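PDB 2Z4H: lipoprotein NlpE from Escherichia coli, which takes part in copper homeostasis, possibly in copper efflux and delivery, and is required for efficient binding of stationary-phase cells to hydrophobic surfaces during biofilm formation. Local coordinates for residues A[37-42]-A[51-56]; A[122-127]-A[179-184]; A[75-80]-A[89-94]; A[23-28]-A[41-46]. The protein carries 1 engineered substitution. All coordinates share one frame; numbering follows the deposited sequence.

Overall arrangement
Contact 4 comes first along the chain. It pairs residues 23-28 with 41-46 and closes the hairpin of strands 24-29 and 36-43. Contact 1 opens on residues 37-42, before contact 4 has ended, and closes the next hairpin with residues 51-56. The two overlap at Leu41 and Phe42 and share strand 36-43, one using each of its edges. Contact 3 follows in series and closes the hairpin of strands 77-82 and 87-93. Its Leu80 meets Leu41 across the interior of the same N-terminal barrel. Contact 2 lies in the C-terminal domain and closes a much longer loop, from residues 122-127 to 179-184. Its centre is about 42 to 50 Å from the centres of the other three.

Contact 1: residues A[37-42]-A[51-56]; sequences IETSLF and MNERYL
Glu38 and Arg54 form an antiparallel hydrogen-bonded pair. Glu38 N gives a straight bond to Arg54 O (2.7 Å, 170° at the hydrogen), and Arg54 N returns a longer one to Glu38 O. Ser40 and Asn52 form the next such pair. Here Asn52 N to Ser40 O is sound at 2.9 Å, while the bond from Ser40 N is weak. With chi1 at 54°, Ser40 OG turns back over the backbone, and it adds a weak bond to Asn52 O at 3.3 Å. The carboxylate of Glu38 stays near Arg54 without a salt bridge: OE2 is 4.5 Å from NE and well out of the guanidinium plane. Arg54 NH1 binds Ser63 O instead. Glu38 CG also packs across Leu56, 3.9 Å from its CD1.

On the other face, Met51 bends at chi3 (-68°) and brings CE within 3.9 Å of Leu41 CD1. Ile37 CG2 lies 4.0 Å from Glu53 CB. Ile37 and Tyr55 run side by side, and both touch Cys31 of the CXXC motif. Strand 24-29 pairs with the other edge of 36-43, and strand 64-73 with that of 48-56. This is an antiparallel beta hairpin in the up-and-down order of the calycin-like N-terminal barrel.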
loop_
_atom_site.group_PDB
_atom_site.type_symbol
_atom_site.label_atom_id
_atom_site.label_comp_id
_atom_site.label_asym_id
_atom_site.label_seq_id
_atom_site.Cartn_x
_atom_site.Cartn_y
_atom_site.Cartn_z
ATOM N N ILE A 37 18.574 -7.595 3.905
ATOM C CA ILE A 37 20.004 -7.343 3.983
ATOM C C ILE A 37 20.402 -6.004 3.362
ATOM O O ILE A 37 20.103 -5.733 2.202
ATOM C CB ILE A 37 20.796 -8.462 3.304
ATOM C CG1 ILE A 37 20.629 -9.768 4.084
ATOM C CG2 ILE A 37 22.257 -8.087 3.236
ATOM C CD1 ILE A 37 21.586 -10.858 3.665
ATOM N N GLU A 38 21.074 -5.178 4.165
ATOM C CA GLU A 38 21.551 -3.858 3.761
ATOM C C GLU A 38 22.891 -3.959 3.068
ATOM O O GLU A 38 23.929 -3.953 3.723
ATOM C CB GLU A 38 21.747 -2.968 4.977
ATOM C CG GLU A 38 20.538 -2.230 5.446
ATOM C CD GLU A 38 20.949 -0.986 6.197
ATOM O OE1 GLU A 38 21.402 -0.020 5.540
ATOM O OE2 GLU A 38 20.844 -0.984 7.447
ATOM N N THR A 39 22.880 -4.003 1.745
ATOM C CA THR A 39 24.120 -4.133 1.001
ATOM C C THR A 39 24.757 -2.829 0.538
ATOM O O THR A 39 24.072 -1.827 0.329
ATOM C CB THR A 39 23.891 -5.025 -0.190
ATOM O OG1 THR A 39 23.401 -6.286 0.281
ATOM C CG2 THR A 39 25.183 -5.225 -0.973
ATOM N N SER A 40 26.079 -2.847 0.393
ATOM C CA SER A 40 26.824 -1.678 -0.056
ATOM C C SER A 40 28.126 -2.168 -0.665
ATOM O O SER A 40 28.919 -2.847 -0.002
ATOM C CB SER A 40 27.102 -0.733 1.118
ATOM O OG SER A 40 27.745 -1.419 2.182
ATOM N N LEU A 41 28.337 -1.827 -1.935
ATOM C CA LEU A 41 29.527 -2.251 -2.662
ATOM C C LEU A 41 30.383 -1.047 -2.951
ATOM O O LEU A 41 29.861 -0.007 -3.357
ATOM C CB LEU A 41 29.117 -2.928 -3.968
ATOM C CG LEU A 41 30.189 -3.419 -4.939
ATOM C CD1 LEU A 41 31.147 -4.372 -4.248
ATOM C CD2 LEU A 41 29.509 -4.115 -6.096
ATOM N N PHE A 42 31.693 -1.194 -2.745
ATOM C CA PHE A 42 32.657 -0.115 -2.950
ATOM C C PHE A 42 33.786 -0.534 -3.846
ATOM O O PHE A 42 34.632 -1.341 -3.463
ATOM C CB PHE A 42 33.232 0.325 -1.616
ATOM C CG PHE A 42 32.226 0.975 -0.722
ATOM C CD1 PHE A 42 31.934 2.323 -0.856
ATOM C CD2 PHE A 42 31.530 0.224 0.219
ATOM C CE1 PHE A 42 30.970 2.911 -0.071
ATOM C CE2 PHE A 42 30.558 0.808 1.010
ATOM C CZ PHE A 42 30.277 2.154 0.865
ATOM N N MET A 51 32.864 -4.929 0.182
ATOM C CA MET A 51 31.418 -5.032 0.307
ATOM C C MET A 51 30.982 -5.157 1.760
ATOM O O MET A 51 31.636 -5.842 2.551
ATOM C CB MET A 51 30.905 -6.252 -0.441
ATOM C CG MET A 51 29.496 -6.594 -0.037
ATOM S SD MET A 51 28.851 -7.892 -1.015
ATOM C CE MET A 51 28.730 -7.023 -2.600
ATOM N N ASN A 52 29.874 -4.514 2.114
ATOM C CA ASN A 52 29.395 -4.619 3.476
ATOM C C ASN A 52 27.946 -5.062 3.488
ATOM O O ASN A 52 27.143 -4.618 2.662
ATOM C CB ASN A 52 29.544 -3.280 4.209
ATOM C CG ASN A 52 29.365 -3.412 5.729
ATOM O OD1 ASN A 52 28.253 -3.509 6.234
ATOM N ND2 ASN A 52 30.472 -3.426 6.451
ATOM N N GLU A 53 27.615 -5.937 4.429
ATOM C CA GLU A 53 26.256 -6.434 4.563
ATOM C C GLU A 53 25.795 -6.383 6.023
ATOM O O GLU A 53 26.474 -6.892 6.921
ATOM C CB GLU A 53 26.167 -7.880 4.077
ATOM C CG GLU A 53 26.343 -8.107 2.589
ATOM C CD GLU A 53 26.481 -9.588 2.277
ATOM O OE1 GLU A 53 25.544 -10.359 2.579
ATOM O OE2 GLU A 53 27.532 -9.988 1.747
ATOM N N ARG A 54 24.631 -5.779 6.246
ATOM C CA ARG A 54 24.064 -5.670 7.576
ATOM C C ARG A 54 22.642 -6.218 7.562
ATOM O O ARG A 54 21.857 -5.915 6.667
ATOM C CB ARG A 54 24.076 -4.211 8.028
ATOM C CG ARG A 54 23.389 -3.976 9.352
ATOM C CD ARG A 54 23.988 -2.790 10.116
ATOM N NE ARG A 54 23.056 -2.306 11.134
ATOM C CZ ARG A 54 22.458 -3.084 12.037
ATOM N NH1 ARG A 54 22.703 -4.393 12.061
ATOM N NH2 ARG A 54 21.584 -2.562 12.898
ATOM N N TYR A 55 22.324 -7.045 8.549
ATOM C CA TYR A 55 21.004 -7.646 8.648
ATOM C C TYR A 55 20.090 -6.786 9.489
ATOM O O TYR A 55 20.457 -6.394 10.597
ATOM C CB TYR A 55 21.120 -9.018 9.290
ATOM C CG TYR A 55 21.821 -10.006 8.415
ATOM C CD1 TYR A 55 21.108 -10.823 7.543
ATOM C CD2 TYR A 55 23.204 -10.061 8.382
ATOM C CE1 TYR A 55 21.756 -11.663 6.654
ATOM C CE2 TYR A 55 23.868 -10.899 7.489
ATOM C CZ TYR A 55 23.136 -11.692 6.628
ATOM O OH TYR A 55 23.802 -12.486 5.725
ATOM N N LEU A 56 18.910 -6.480 8.964
ATOM C CA LEU A 56 17.941 -5.687 9.703
ATOM C C LEU A 56 16.969 -6.688 10.285
ATOM O O LEU A 56 16.495 -7.575 9.570
ATOM C CB LEU A 56 17.203 -4.733 8.779
ATOM C CG LEU A 56 18.062 -3.678 8.094
ATOM C CD1 LEU A 56 17.161 -2.749 7.290
ATOM C CD2 LEU A 56 18.848 -2.895 9.135
#

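Contact 2: residues A[122-127]-A[179-184]; sequences LPMTPM and EGHFTL
Met127 and Gly180 exchange two backbone hydrogen bonds. Gly180 N reaches Met127 O at 2.8 Å, and Met127 N reaches Gly180 O at 3.0 Å. They make an antiparallel hydrogen-bonded pair and join the loop leading into strand 127-135 to strand 174-184 of the C-terminal OB domain. Met127 CG lies 3.5 Å from Gly180 O. Pro126 lies just before this pair, and its CB is 3.8 Å from Glu179 OE1.

Further along segment 179-184, the imidazole of His181 lies against the loop. Met124 O sits over one face of the ring, 3.4 Å from CG and offset toward the rim. His181 CG stands between the backbone N and the carbonyl carbon (chi1 60°), which turns a ring face to Met124 O. At the far end, Leu122 CD1 packs on Phe182 CB at 3.4 Å, with the two side chains set at a slant.

Other residues help to place His181 and Phe182. His181 ND1 is hydrogen-bonded to Asp200 OD1, which limits rotation of the ring. Phe182 meets Phe151 edge-to-face and has a cation-pi contact with Lys195. Strand 195-199 pairs with strand 174-184.

Residues 124-136 have been proposed to contain a copper-binding motif. Met124 and Met127 bring two thioethers to its start, but neither sulfur is engaged by segment 179-184. The chemistry across this contact is backbone pairing and packing, and Asp200 probably favours a proton on His181 ND1.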
loop_
_atom_site.group_PDB
_atom_site.type_symbol
_atom_site.label_atom_id
_atom_site.label_comp_id
_atom_site.label_asym_id
_atom_site.label_seq_id
_atom_site.Cartn_x
_atom_site.Cartn_y
_atom_site.Cartn_z
ATOM N N LEU A 122 -11.097 1.089 10.640
ATOM C CA LEU A 122 -11.857 1.535 9.479
ATOM C C LEU A 122 -11.208 2.766 8.859
ATOM O O LEU A 122 -10.912 3.736 9.551
ATOM C CB LEU A 122 -13.296 1.851 9.883
ATOM C CG LEU A 122 -14.219 0.655 10.163
ATOM C CD1 LEU A 122 -15.633 1.166 10.418
ATOM C CD2 LEU A 122 -14.228 -0.311 8.969
ATOM N N PRO A 123 -10.975 2.730 7.536
ATOM C CA PRO A 123 -10.355 3.827 6.802
ATOM C C PRO A 123 -11.234 5.038 6.884
ATOM O O PRO A 123 -12.447 4.907 7.006
ATOM C CB PRO A 123 -10.269 3.277 5.395
ATOM C CG PRO A 123 -11.493 2.488 5.300
ATOM C CD PRO A 123 -11.508 1.731 6.596
ATOM N N MET A 124 -10.632 6.216 6.818
ATOM C CA MET A 124 -11.408 7.449 6.892
ATOM C C MET A 124 -11.502 8.139 5.550
ATOM O O MET A 124 -12.219 9.124 5.392
ATOM C CB MET A 124 -10.804 8.394 7.929
ATOM C CG MET A 124 -10.859 7.810 9.323
ATOM S SD MET A 124 -10.530 9.014 10.562
ATOM C CE MET A 124 -8.748 9.282 10.283
ATOM N N THR A 125 -10.763 7.603 4.590
ATOM C CA THR A 125 -10.753 8.124 3.240
ATOM C C THR A 125 -12.186 8.104 2.755
ATOM O O THR A 125 -12.886 7.097 2.904
ATOM C CB THR A 125 -9.949 7.222 2.330
ATOM O OG1 THR A 125 -8.684 6.943 2.939
ATOM C CG2 THR A 125 -9.735 7.887 0.998
ATOM N N PRO A 126 -12.656 9.212 2.179
ATOM C CA PRO A 126 -14.043 9.195 1.708
ATOM C C PRO A 126 -14.179 8.377 0.419
ATOM O O PRO A 126 -13.275 8.369 -0.409
ATOM C CB PRO A 126 -14.347 10.674 1.502
ATOM C CG PRO A 126 -13.036 11.214 1.055
ATOM C CD PRO A 126 -12.050 10.541 1.994
ATOM N N MET A 127 -15.290 7.664 0.277
ATOM C CA MET A 127 -15.558 6.869 -0.911
ATOM C C MET A 127 -16.956 7.299 -1.315
ATOM O O MET A 127 -17.668 7.872 -0.491
ATOM C CB MET A 127 -15.522 5.373 -0.586
ATOM C CG MET A 127 -16.635 4.886 0.302
ATOM S SD MET A 127 -16.281 3.232 0.965
ATOM C CE MET A 127 -14.913 3.626 2.166
ATOM N N GLU A 179 -20.376 11.182 -0.495
ATOM C CA GLU A 179 -19.078 10.628 -0.187
ATOM C C GLU A 179 -19.123 10.379 1.313
ATOM O O GLU A 179 -19.711 11.171 2.052
ATOM C CB GLU A 179 -17.986 11.625 -0.524
ATOM C CG GLU A 179 -17.690 11.714 -1.997
ATOM C CD GLU A 179 -16.522 12.636 -2.291
ATOM O OE1 GLU A 179 -15.444 12.447 -1.677
ATOM O OE2 GLU A 179 -16.675 13.547 -3.136
ATOM N N GLY A 180 -18.534 9.278 1.768
ATOM C CA GLY A 180 -18.545 8.993 3.190
ATOM C C GLY A 180 -17.567 7.918 3.601
ATOM O O GLY A 180 -16.842 7.390 2.774
ATOM N N HIS A 181 -17.527 7.603 4.886
ATOM C CA HIS A 181 -16.635 6.563 5.381
ATOM C C HIS A 181 -17.227 5.962 6.632
ATOM O O HIS A 181 -17.994 6.615 7.340
ATOM C CB HIS A 181 -15.248 7.120 5.701
ATOM C CG HIS A 181 -15.251 8.196 6.736
ATOM N ND1 HIS A 181 -15.697 9.474 6.480
ATOM C CD2 HIS A 181 -14.843 8.193 8.026
ATOM C CE1 HIS A 181 -15.559 10.215 7.565
ATOM N NE2 HIS A 181 -15.044 9.461 8.517
ATOM N N PHE A 182 -16.886 4.713 6.909
ATOM C CA PHE A 182 -17.415 4.077 8.092
ATOM C C PHE A 182 -16.584 4.439 9.309
ATOM O O PHE A 182 -15.378 4.702 9.208
ATOM C CB PHE A 182 -17.476 2.571 7.887
ATOM C CG PHE A 182 -18.402 2.165 6.784
ATOM C CD1 PHE A 182 -17.914 1.862 5.525
ATOM C CD2 PHE A 182 -19.778 2.143 6.991
ATOM C CE1 PHE A 182 -18.777 1.546 4.485
ATOM C CE2 PHE A 182 -20.649 1.829 5.958
ATOM C CZ PHE A 182 -20.146 1.530 4.701
ATOM N N THR A 183 -17.243 4.465 10.459
ATOM C CA THR A 183 -16.587 4.815 11.703
ATOM C C THR A 183 -17.377 4.184 12.850
ATOM O O THR A 183 -18.523 3.790 12.668
ATOM C CB THR A 183 -16.557 6.341 11.847
ATOM O OG1 THR A 183 -15.682 6.718 12.910
ATOM C CG2 THR A 183 -17.940 6.861 12.138
ATOM N N LEU A 184 -16.763 4.067 14.020
ATOM C CA LEU A 184 -17.450 3.490 15.165
ATOM C C LEU A 184 -18.185 4.545 15.938
ATOM O O LEU A 184 -17.609 5.539 16.358
ATOM C CB LEU A 184 -16.485 2.783 16.105
ATOM C CG LEU A 184 -15.971 1.443 15.595
ATOM C CD1 LEU A 184 -15.236 0.749 16.724
ATOM C CD2 LEU A 184 -17.123 0.587 15.115
#

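Contact 3: residues A[75-80]-A[89-94]; sequences ADKLVL and YYRAKG
Tyr90 CG stands opposite the carbonyl carbon (chi1 -62°), and this points the ring off the sheet, on the face of Leu78, where CE1 meets Leu80 CD1 at 3.8 Å. In Val79, chi1 of -177° leaves CG2 beside the backbone N, 4.1 Å from Tyr89 CD2. These two run side by side on the face of Lys77 and Arg91.

The backbones join through Tyr90 N to Leu78 O, a sound bond of 2.8 Å. The reverse bond, from Leu78 N to Tyr90 O, is weak and strongly bent (121° at the hydrogen). Ala92 N adds a longer bond to Asp76 O at 3.3 Å, straight at the hydrogen but with the donor well above the carbonyl plane. Asp76 CB lies against Arg91 CG at 4.0 Å. Replacing Asp76 with a glycine would remove that carbon and would probably leave the stem of Arg91 freer to move.

Arg91 NH2 has a long, weak ion pair with Glu98. The sheet continues to strand 96-100 beyond 87-93, and to 64-73 beyond 77-82. Leu78 and Leu80 pack on Leu43, Leu80 also touches Leu41 and Trp49, and Tyr90 reaches Met51. The hairpin thus faces strands 36-43 and 48-56 across the barrel interior.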
loop_
_atom_site.group_PDB
_atom_site.type_symbol
_atom_site.label_atom_id
_atom_site.label_comp_id
_atom_site.label_asym_id
_atom_site.label_seq_id
_atom_site.Cartn_x
_atom_site.Cartn_y
_atom_site.Cartn_z
ATOM N N ALA A 75 32.835 -4.931 -20.614
ATOM C CA ALA A 75 31.989 -3.877 -21.144
ATOM C C ALA A 75 31.172 -3.404 -19.948
ATOM O O ALA A 75 31.524 -2.425 -19.275
ATOM C CB ALA A 75 31.080 -4.429 -22.234
ATOM N N ASP A 76 30.082 -4.118 -19.688
ATOM C CA ASP A 76 29.216 -3.820 -18.564
ATOM C C ASP A 76 29.470 -4.872 -17.496
ATOM O O ASP A 76 29.399 -4.589 -16.302
ATOM C CB ASP A 76 27.749 -3.853 -18.994
ATOM C CG ASP A 76 27.232 -2.487 -19.379
ATOM O OD1 ASP A 76 26.061 -2.391 -19.811
ATOM O OD2 ASP A 76 28.000 -1.503 -19.243
ATOM N N LYS A 77 29.777 -6.089 -17.937
ATOM C CA LYS A 77 30.034 -7.175 -17.012
ATOM C C LYS A 77 31.114 -6.708 -16.068
ATOM O O LYS A 77 31.956 -5.884 -16.421
ATOM C CB LYS A 77 30.504 -8.434 -17.745
ATOM C CG LYS A 77 29.597 -8.877 -18.880
ATOM C CD LYS A 77 28.162 -9.020 -18.421
ATOM C CE LYS A 77 27.267 -9.486 -19.560
ATOM N NZ LYS A 77 27.654 -10.838 -20.062
ATOM N N LEU A 78 31.070 -7.241 -14.859
ATOM C CA LEU A 78 32.023 -6.899 -13.832
ATOM C C LEU A 78 32.134 -8.139 -12.953
ATOM O O LEU A 78 31.133 -8.657 -12.478
ATOM C CB LEU A 78 31.494 -5.696 -13.062
ATOM C CG LEU A 78 32.400 -5.047 -12.023
ATOM C CD1 LEU A 78 31.936 -3.637 -11.765
ATOM C CD2 LEU A 78 32.383 -5.876 -10.737
ATOM N N VAL A 79 33.357 -8.622 -12.774
ATOM C CA VAL A 79 33.633 -9.814 -11.982
ATOM C C VAL A 79 34.411 -9.481 -10.721
ATOM O O VAL A 79 35.476 -8.850 -10.786
ATOM C CB VAL A 79 34.482 -10.810 -12.775
ATOM C CG1 VAL A 79 34.704 -12.066 -11.956
ATOM C CG2 VAL A 79 33.817 -11.129 -14.084
ATOM N N LEU A 80 33.897 -9.923 -9.576
ATOM C CA LEU A 80 34.562 -9.676 -8.306
ATOM C C LEU A 80 35.092 -10.964 -7.741
ATOM O O LEU A 80 34.338 -11.927 -7.599
ATOM C CB LEU A 80 33.596 -9.089 -7.289
ATOM C CG LEU A 80 32.979 -7.735 -7.587
ATOM C CD1 LEU A 80 32.128 -7.304 -6.421
ATOM C CD2 LEU A 80 34.053 -6.734 -7.782
ATOM N N TYR A 89 29.172 -11.953 -9.970
ATOM C CA TYR A 89 29.079 -11.180 -11.188
ATOM C C TYR A 89 28.043 -10.092 -11.197
ATOM O O TYR A 89 26.957 -10.239 -10.631
ATOM C CB TYR A 89 28.806 -12.124 -12.343
ATOM C CG TYR A 89 29.542 -13.429 -12.204
ATOM C CD1 TYR A 89 29.054 -14.442 -11.380
ATOM C CD2 TYR A 89 30.762 -13.629 -12.851
ATOM C CE1 TYR A 89 29.770 -15.623 -11.205
ATOM C CE2 TYR A 89 31.483 -14.801 -12.681
ATOM C CZ TYR A 89 30.986 -15.791 -11.863
ATOM O OH TYR A 89 31.704 -16.955 -11.722
ATOM N N TYR A 90 28.376 -9.003 -11.874
ATOM C CA TYR A 90 27.467 -7.882 -11.972
ATOM C C TYR A 90 27.492 -7.257 -13.347
ATOM O O TYR A 90 28.501 -7.304 -14.045
ATOM C CB TYR A 90 27.831 -6.812 -10.951
ATOM C CG TYR A 90 27.736 -7.250 -9.514
ATOM C CD1 TYR A 90 28.742 -8.008 -8.933
ATOM C CD2 TYR A 90 26.645 -6.884 -8.731
ATOM C CE1 TYR A 90 28.670 -8.394 -7.602
ATOM C CE2 TYR A 90 26.561 -7.260 -7.405
ATOM C CZ TYR A 90 27.577 -8.017 -6.840
ATOM O OH TYR A 90 27.502 -8.395 -5.511
ATOM N N ARG A 91 26.366 -6.663 -13.719
ATOM C CA ARG A 91 26.225 -5.979 -14.990
ATOM C C ARG A 91 25.759 -4.561 -14.674
ATOM O O ARG A 91 24.649 -4.361 -14.157
ATOM C CB ARG A 91 25.184 -6.684 -15.853
ATOM C CG ARG A 91 24.897 -6.001 -17.179
ATOM C CD ARG A 91 24.061 -6.920 -18.064
ATOM N NE ARG A 91 22.755 -7.222 -17.473
ATOM C CZ ARG A 91 21.973 -8.243 -17.840
ATOM N NH1 ARG A 91 22.360 -9.081 -18.804
ATOM N NH2 ARG A 91 20.796 -8.425 -17.242
ATOM N N ALA A 92 26.608 -3.579 -14.962
ATOM C CA ALA A 92 26.260 -2.190 -14.702
ATOM C C ALA A 92 25.429 -1.629 -15.858
ATOM O O ALA A 92 25.855 -1.662 -17.008
ATOM C CB ALA A 92 27.517 -1.373 -14.508
ATOM N N LYS A 93 24.233 -1.137 -15.550
ATOM C CA LYS A 93 23.343 -0.566 -16.559
ATOM C C LYS A 93 22.816 0.769 -16.036
ATOM O O LYS A 93 21.700 0.858 -15.510
ATOM C CB LYS A 93 22.187 -1.520 -16.842
ATOM N N GLY A 94 23.629 1.809 -16.180
ATOM C CA GLY A 94 23.229 3.118 -15.696
ATOM C C GLY A 94 23.631 3.269 -14.243
ATOM O O GLY A 94 24.814 3.213 -13.900
#

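Contact 4: residues A[23-28]-A[41-46]; sequences QSWRGV and LFLEKD
Gln23 O accepts the backbone N-H of Leu43 in a short, straight bond of 2.7 Å (167° at the hydrogen). Trp25 and Leu41 follow as an antiparallel hydrogen-bonded pair. Trp25 N meets Leu41 O at 2.9 Å, and Leu41 N meets Trp25 O at 2.7 Å.

On one face of the sheet, one edge of Phe42 (CD1, CE1, CZ) meets Ser24 and Arg26. Phe42 CZ comes over one face of the Arg26 guanidinium, offset toward its rim and 3.4 Å from NH2. NH2 in turn sits at the edge of the ring, in its plane. The two flat groups are steeply turned, 68° apart, and so are not stacked. Arg26 bends at chi2 (-65°), which folds its guanidinium back to the rim of the Phe42 ring, at CZ. Ser24 OG is 3.6 Å from Phe42 CD1. With an alanine in place of Phe42, the guanidinium of Arg26 would lose the ring edge against its face and is likely to swing more freely.

On the opposite face, the six-membered part of the Trp25 indole meets Leu43 obliquely, with CZ3 3.4 Å from CD1. Trp25 also packs on Leu97. Past the strand, Lys45 NZ forms a salt bridge with Glu44 OE1 at 3.0 Å, and Lys45 CE lies near Gln23 NE2.

The contact is the first antiparallel hairpin of the N-terminal beta-barrel, with apolar residues inward, as in the calycin fold.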
loop_
_atom_site.group_PDB
_atom_site.type_symbol
_atom_site.label_atom_id
_atom_site.label_comp_id
_atom_site.label_asym_id
_atom_site.label_seq_id
_atom_site.Cartn_x
_atom_site.Cartn_y
_atom_site.Cartn_z
ATOM N N GLN A 23 31.397 4.250 -8.307
ATOM C CA GLN A 23 32.131 3.256 -7.546
ATOM C C GLN A 23 31.504 2.843 -6.216
ATOM O O GLN A 23 32.092 2.050 -5.473
ATOM C CB GLN A 23 33.586 3.707 -7.349
ATOM C CG GLN A 23 33.796 5.036 -6.651
ATOM C CD GLN A 23 35.231 5.537 -6.810
ATOM O OE1 GLN A 23 35.656 5.891 -7.912
ATOM N NE2 GLN A 23 35.984 5.555 -5.710
ATOM N N SER A 24 30.305 3.352 -5.930
ATOM C CA SER A 24 29.603 3.006 -4.692
ATOM C C SER A 24 28.160 2.662 -4.994
ATOM O O SER A 24 27.446 3.453 -5.600
ATOM C CB SER A 24 29.654 4.170 -3.714
ATOM O OG SER A 24 30.992 4.603 -3.537
ATOM N N TRP A 25 27.740 1.478 -4.569
ATOM C CA TRP A 25 26.375 1.009 -4.796
ATOM C C TRP A 25 25.734 0.586 -3.493
ATOM O O TRP A 25 26.343 -0.127 -2.695
ATOM C CB TRP A 25 26.375 -0.181 -5.757
ATOM C CG TRP A 25 26.431 0.197 -7.197
ATOM C CD1 TRP A 25 25.372 0.505 -8.016
ATOM C CD2 TRP A 25 27.602 0.329 -7.995
ATOM N NE1 TRP A 25 25.822 0.820 -9.281
ATOM C CE2 TRP A 25 27.186 0.720 -9.294
ATOM C CE3 TRP A 25 28.963 0.157 -7.741
ATOM C CZ2 TRP A 25 28.083 0.939 -10.328
ATOM C CZ3 TRP A 25 29.862 0.377 -8.775
ATOM C CH2 TRP A 25 29.416 0.763 -10.053
ATOM N N ARG A 26 24.495 1.017 -3.289
ATOM C CA ARG A 26 23.752 0.703 -2.074
ATOM C C ARG A 26 22.399 0.165 -2.459
ATOM O O ARG A 26 21.896 0.444 -3.543
ATOM C CB ARG A 26 23.502 1.958 -1.227
ATOM C CG ARG A 26 24.661 2.915 -1.073
ATOM C CD ARG A 26 25.775 2.261 -0.313
ATOM N NE ARG A 26 26.783 3.228 0.089
ATOM C CZ ARG A 26 26.989 3.600 1.346
ATOM N NH1 ARG A 26 26.255 3.083 2.332
ATOM N NH2 ARG A 26 27.935 4.487 1.614
ATOM N N GLY A 27 21.800 -0.565 -1.530
ATOM C CA GLY A 27 20.487 -1.133 -1.731
ATOM C C GLY A 27 20.224 -2.167 -0.658
ATOM O O GLY A 27 21.163 -2.691 -0.048
ATOM N N VAL A 28 18.952 -2.453 -0.405
ATOM C CA VAL A 28 18.594 -3.462 0.581
ATOM C C VAL A 28 18.049 -4.698 -0.152
ATOM O O VAL A 28 16.972 -4.666 -0.780
ATOM C CB VAL A 28 17.524 -2.951 1.583
ATOM C CG1 VAL A 28 17.256 -4.017 2.625
ATOM C CG2 VAL A 28 17.980 -1.674 2.246
ATOM N N LEU A 41 28.337 -1.827 -1.935
ATOM C CA LEU A 41 29.527 -2.251 -2.662
ATOM C C LEU A 41 30.383 -1.047 -2.951
ATOM O O LEU A 41 29.861 -0.007 -3.357
ATOM C CB LEU A 41 29.117 -2.928 -3.968
ATOM C CG LEU A 41 30.189 -3.419 -4.939
ATOM C CD1 LEU A 41 31.147 -4.372 -4.248
ATOM C CD2 LEU A 41 29.509 -4.115 -6.096
ATOM N N PHE A 42 31.693 -1.194 -2.745
ATOM C CA PHE A 42 32.657 -0.115 -2.950
ATOM C C PHE A 42 33.786 -0.534 -3.846
ATOM O O PHE A 42 34.632 -1.341 -3.463
ATOM C CB PHE A 42 33.232 0.325 -1.616
ATOM C CG PHE A 42 32.226 0.975 -0.722
ATOM C CD1 PHE A 42 31.934 2.323 -0.856
ATOM C CD2 PHE A 42 31.530 0.224 0.219
ATOM C CE1 PHE A 42 30.970 2.911 -0.071
ATOM C CE2 PHE A 42 30.558 0.808 1.010
ATOM C CZ PHE A 42 30.277 2.154 0.865
ATOM N N LEU A 43 33.804 0.030 -5.047
ATOM C CA LEU A 43 34.838 -0.301 -6.016
ATOM C C LEU A 43 35.933 0.737 -6.000
ATOM O O LEU A 43 35.825 1.798 -6.618
ATOM C CB LEU A 43 34.243 -0.400 -7.420
ATOM C CG LEU A 43 33.165 -1.471 -7.564
ATOM C CD1 LEU A 43 32.717 -1.538 -8.997
ATOM C CD2 LEU A 43 33.707 -2.813 -7.121
ATOM N N GLU A 44 36.997 0.420 -5.286
ATOM C CA GLU A 44 38.107 1.330 -5.200
ATOM C C GLU A 44 38.896 1.376 -6.509
ATOM O O GLU A 44 38.884 0.427 -7.297
ATOM C CB GLU A 44 38.985 0.915 -4.023
ATOM C CG GLU A 44 38.219 0.985 -2.724
ATOM C CD GLU A 44 37.586 2.347 -2.530
ATOM O OE1 GLU A 44 38.297 3.273 -2.079
ATOM O OE2 GLU A 44 36.385 2.499 -2.852
ATOM N N LYS A 45 39.570 2.499 -6.738
ATOM C CA LYS A 45 40.367 2.692 -7.943
ATOM C C LYS A 45 41.627 1.830 -7.983
ATOM O O LYS A 45 42.135 1.526 -9.056
ATOM C CB LYS A 45 40.737 4.176 -8.114
ATOM C CG LYS A 45 41.304 4.875 -6.873
ATOM C CD LYS A 45 40.232 5.660 -6.072
ATOM C CE LYS A 45 39.407 4.774 -5.133
ATOM N NZ LYS A 45 40.290 4.013 -4.181
ATOM N N ASP A 46 42.130 1.418 -6.827
ATOM C CA ASP A 46 43.322 0.592 -6.833
ATOM C C ASP A 46 42.972 -0.847 -7.199
ATOM O O ASP A 46 43.664 -1.788 -6.810
ATOM C CB ASP A 46 44.031 0.656 -5.471
ATOM C CG ASP A 46 43.257 -0.038 -4.360
ATOM O OD1 ASP A 46 42.005 -0.004 -4.388
ATOM O OD2 ASP A 46 43.905 -0.604 -3.446
#